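Long-range contact in antigen 43 (Escherichia coli, PDB 4KH3), which probably mediates self-association of bacteria into aggregates and biofilms, as an autotransporter adhesin whose molecules interlock in a Velcro-like way: residues T100-H111 and T119-K130. Sequence-based numbering, arbitrary orientation. Where two conformers were deposited one is given.
Sequences TTLDNRGEQWVH and TIINQDGYQTIK
Gln108 OE1 is gripped by two donors from the next coil. Thr119 OG1 donates to Gln108 OE1 at 2.7 Å, in the carbonyl plane on a lone pair. Gln127 NE2 gives Gln108 OE1 a second bond of 2.8 Å from a position tilted out of that plane by 28°. The Gln108 carbon chain runs extended, CG anti to the backbone N (chi1 179°), which carries its amide from strand 107-110 across the buried interior to Thr119. Gln127 repeats this shape one coil on. Gln91 OE1 accepts from Gln108 NE2 and Gln157 NE2 donates to Gln127 OE1, which makes an amide ladder inside a parallel beta-helix. Beside it, a water bridges the hydroxyls of Thr100 and Thr119.

Strands 107-110 and 126-129 run parallel, their axes 4.8 Å apart, and exchange backbone hydrogen bonds from the Gly106-Tyr126 pair to the Val110-Lys130 pair; 101-102 pairs likewise with 120-121. Leu102 shares the interior with the glutamines: CD1 lies 3.4 Å from Tyr126 O, while CG meets the methyl of Thr119. Further along, Val110 CG2 packs on Ile129 CG1 at 4.2 Å.

On the outer side, Glu107 OE1 comes to the edge of the Tyr126 ring, 3.3 Å from CD2, with carboxylate and ring planes 45° apart. Type I' turns, Asp103-Gly106 and Asn122-Gly125, stack at the corner. In the modelled conformer of Asp103, one of two, OD1 accepts from Asn122 ND2 at 3.1 Å, carboxylate and amide nearly coplanar, and Asn122 OD1 accepts from Asn141, continuing the row of polar side chains.

Each buried glutamine amide thus uses both its oxygen and its nitrogen between coils, so hydrogen bonds that run along the helix axis reinforce the backbone pairing and probably help fix the register of successive coils.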
# COMPACT_ATOMS: atom_id res chain seq x y z
N THR A 100 17.79 -3.28 28.57
CA THR A 100 17.74 -4.70 28.33
C THR A 100 18.01 -4.98 26.84
O THR A 100 17.66 -4.18 25.97
CB THR A 100 16.37 -5.21 28.70
OG1 THR A 100 16.06 -4.77 30.04
CG2 THR A 100 16.30 -6.72 28.62
N THR A 101 18.65 -6.10 26.54
CA THR A 101 18.79 -6.54 25.17
C THR A 101 18.20 -7.94 25.00
O THR A 101 18.52 -8.84 25.77
CB THR A 101 20.25 -6.52 24.71
OG1 THR A 101 20.83 -5.25 25.03
CG2 THR A 101 20.32 -6.74 23.23
N LEU A 102 17.32 -8.10 24.03
CA LEU A 102 16.76 -9.41 23.73
C LEU A 102 17.31 -9.88 22.40
O LEU A 102 17.13 -9.21 21.37
CB LEU A 102 15.23 -9.33 23.66
CG LEU A 102 14.49 -8.67 24.83
CD1 LEU A 102 12.99 -8.68 24.56
CD2 LEU A 102 14.79 -9.35 26.14
N ASP A 103 18.01 -11.01 22.41
CA ASP A 103 18.47 -11.63 21.17
C ASP A 103 17.93 -13.06 21.11
O ASP A 103 17.62 -13.65 22.15
CB ASP A 103 20.01 -11.64 21.07
CG ASP A 103 20.66 -10.35 21.60
OD1 ASP A 103 20.64 -9.30 20.90
OD2 ASP A 103 21.22 -10.39 22.71
N ASN A 104 17.81 -13.60 19.91
CA ASN A 104 17.46 -15.00 19.70
C ASN A 104 16.35 -15.56 20.57
O ASN A 104 16.55 -16.55 21.30
CB ASN A 104 18.69 -15.89 19.83
CG ASN A 104 19.68 -15.66 18.71
OD1 ASN A 104 19.31 -15.26 17.61
ND2 ASN A 104 20.95 -15.92 18.99
N ARG A 105 15.19 -14.92 20.49
CA ARG A 105 13.97 -15.36 21.18
C ARG A 105 13.98 -15.10 22.68
O ARG A 105 13.14 -15.61 23.41
CB ARG A 105 13.67 -16.84 20.89
CG ARG A 105 13.76 -17.20 19.41
CD ARG A 105 13.87 -18.69 19.20
NE ARG A 105 15.12 -19.23 19.72
CZ ARG A 105 15.22 -19.89 20.87
NH1 ARG A 105 14.14 -20.09 21.63
NH2 ARG A 105 16.41 -20.35 21.27
N GLY A 106 14.94 -14.30 23.14
CA GLY A 106 14.93 -13.81 24.50
C GLY A 106 13.66 -13.02 24.73
O GLY A 106 13.19 -12.32 23.84
N GLU A 107 13.08 -13.16 25.92
CA GLU A 107 11.80 -12.57 26.21
C GLU A 107 11.83 -11.66 27.42
O GLU A 107 12.58 -11.89 28.37
CB GLU A 107 10.75 -13.66 26.45
CG GLU A 107 10.52 -14.55 25.27
CD GLU A 107 9.31 -15.42 25.47
OE1 GLU A 107 8.18 -14.90 25.35
OE2 GLU A 107 9.48 -16.62 25.74
N GLN A 108 10.97 -10.65 27.37
CA GLN A 108 10.74 -9.77 28.50
C GLN A 108 9.25 -9.58 28.62
O GLN A 108 8.61 -9.07 27.70
CB GLN A 108 11.42 -8.42 28.26
CG GLN A 108 11.21 -7.41 29.38
CD GLN A 108 12.00 -6.14 29.13
OE1 GLN A 108 11.85 -5.50 28.09
NE2 GLN A 108 12.86 -5.78 30.07
N TRP A 109 8.69 -10.01 29.75
CA TRP A 109 7.28 -9.80 30.03
C TRP A 109 7.14 -8.66 31.01
O TRP A 109 7.56 -8.76 32.17
CB TRP A 109 6.63 -11.05 30.62
CG TRP A 109 6.87 -12.28 29.80
CD1 TRP A 109 6.16 -12.70 28.72
CD2 TRP A 109 7.90 -13.26 30.01
NE1 TRP A 109 6.68 -13.88 28.23
CE2 TRP A 109 7.75 -14.24 29.00
CE3 TRP A 109 8.92 -13.40 30.94
CZ2 TRP A 109 8.59 -15.35 28.92
CZ3 TRP A 109 9.76 -14.50 30.85
CH2 TRP A 109 9.59 -15.46 29.84
N VAL A 110 6.56 -7.56 30.55
CA VAL A 110 6.35 -6.38 31.38
C VAL A 110 4.97 -6.45 32.00
O VAL A 110 3.97 -6.20 31.32
CB VAL A 110 6.44 -5.09 30.55
CG1 VAL A 110 6.49 -3.88 31.48
CG2 VAL A 110 7.65 -5.13 29.64
N HIS A 111 4.92 -6.77 33.29
CA HIS A 111 3.64 -6.91 33.99
C HIS A 111 3.10 -5.57 34.47
O HIS A 111 3.79 -4.54 34.37
CB HIS A 111 3.79 -7.90 35.16
CG HIS A 111 4.16 -9.28 34.72
ND1 HIS A 111 3.26 -10.15 34.13
CD2 HIS A 111 5.36 -9.93 34.71
CE1 HIS A 111 3.88 -11.28 33.81
NE2 HIS A 111 5.14 -11.16 34.14
N THR A 119 14.69 -1.14 26.04
CA THR A 119 14.88 -2.51 25.56
C THR A 119 15.17 -2.49 24.05
O THR A 119 14.48 -1.82 23.28
CB THR A 119 13.64 -3.40 25.82
OG1 THR A 119 13.41 -3.53 27.23
CG2 THR A 119 13.85 -4.79 25.24
N ILE A 120 16.20 -3.21 23.64
CA ILE A 120 16.44 -3.40 22.21
C ILE A 120 16.04 -4.84 21.89
O ILE A 120 16.48 -5.78 22.55
CB ILE A 120 17.90 -3.15 21.82
CG1 ILE A 120 18.26 -1.68 22.07
CG2 ILE A 120 18.13 -3.46 20.35
CD1 ILE A 120 19.52 -1.27 21.38
N ILE A 121 15.17 -4.99 20.90
CA ILE A 121 14.67 -6.30 20.54
C ILE A 121 15.29 -6.74 19.23
O ILE A 121 14.92 -6.24 18.16
CB ILE A 121 13.15 -6.29 20.40
CG1 ILE A 121 12.49 -5.51 21.55
CG2 ILE A 121 12.63 -7.72 20.34
CD1 ILE A 121 10.96 -5.38 21.41
N ASN A 122 16.24 -7.67 19.31
CA ASN A 122 16.92 -8.16 18.13
C ASN A 122 16.45 -9.55 17.77
O ASN A 122 15.88 -10.25 18.62
CB ASN A 122 18.43 -8.18 18.36
CG ASN A 122 19.01 -6.79 18.53
OD1 ASN A 122 18.67 -5.88 17.78
ND2 ASN A 122 19.87 -6.62 19.52
N GLN A 123 16.67 -9.94 16.52
CA GLN A 123 16.61 -11.33 16.07
C GLN A 123 15.63 -12.23 16.84
O GLN A 123 16.05 -13.03 17.67
CB GLN A 123 18.01 -11.94 16.12
CG GLN A 123 18.13 -13.27 15.38
CD GLN A 123 17.61 -13.17 13.97
OE1 GLN A 123 18.30 -12.67 13.08
NE2 GLN A 123 16.38 -13.64 13.76
N ASP A 124 14.33 -12.06 16.57
CA ASP A 124 13.29 -12.90 17.17
C ASP A 124 13.07 -12.76 18.67
O ASP A 124 12.27 -13.50 19.26
CB ASP A 124 13.46 -14.37 16.77
CG ASP A 124 13.21 -14.60 15.30
OD1 ASP A 124 12.07 -14.36 14.87
OD2 ASP A 124 14.16 -14.98 14.58
N GLY A 125 13.74 -11.79 19.29
CA GLY A 125 13.39 -11.40 20.64
C GLY A 125 11.93 -10.99 20.71
O GLY A 125 11.28 -10.71 19.69
N TYR A 126 11.40 -10.93 21.92
CA TYR A 126 9.98 -10.73 22.12
C TYR A 126 9.75 -9.98 23.42
O TYR A 126 10.08 -10.48 24.50
CB TYR A 126 9.30 -12.09 22.19
CG TYR A 126 7.80 -12.03 22.23
CD1 TYR A 126 7.09 -11.36 21.25
CD2 TYR A 126 7.08 -12.64 23.25
CE1 TYR A 126 5.73 -11.31 21.26
CE2 TYR A 126 5.70 -12.59 23.27
CZ TYR A 126 5.03 -11.91 22.27
OH TYR A 126 3.65 -11.84 22.27
N GLN A 127 9.22 -8.77 23.32
CA GLN A 127 8.81 -8.04 24.51
C GLN A 127 7.29 -7.92 24.49
O GLN A 127 6.70 -7.44 23.50
CB GLN A 127 9.46 -6.66 24.56
CG GLN A 127 9.05 -5.83 25.79
CD GLN A 127 9.37 -4.35 25.62
OE1 GLN A 127 8.81 -3.70 24.73
NE2 GLN A 127 10.26 -3.82 26.46
N THR A 128 6.67 -8.37 25.58
CA THR A 128 5.22 -8.30 25.76
C THR A 128 4.93 -7.34 26.87
O THR A 128 5.43 -7.51 27.99
CB THR A 128 4.62 -9.64 26.27
OG1 THR A 128 5.31 -10.75 25.70
CG2 THR A 128 3.16 -9.72 25.94
N ILE A 129 4.11 -6.34 26.60
CA ILE A 129 3.71 -5.40 27.64
C ILE A 129 2.28 -5.70 28.02
O ILE A 129 1.37 -5.44 27.24
CB ILE A 129 3.78 -3.96 27.15
CG1 ILE A 129 5.16 -3.66 26.57
CG2 ILE A 129 3.44 -3.00 28.28
CD1 ILE A 129 5.15 -2.47 25.68
N LYS A 130 2.09 -6.25 29.21
CA LYS A 130 0.74 -6.61 29.66
C LYS A 130 0.01 -5.37 30.09
O LYS A 130 0.61 -4.29 30.17
CB LYS A 130 0.79 -7.60 30.83
CG LYS A 130 1.94 -8.62 30.78
CD LYS A 130 1.85 -9.55 29.58
CE LYS A 130 0.49 -10.24 29.47
NZ LYS A 130 0.41 -11.08 28.22
O HOH W 1 14.98 -2.47 29.42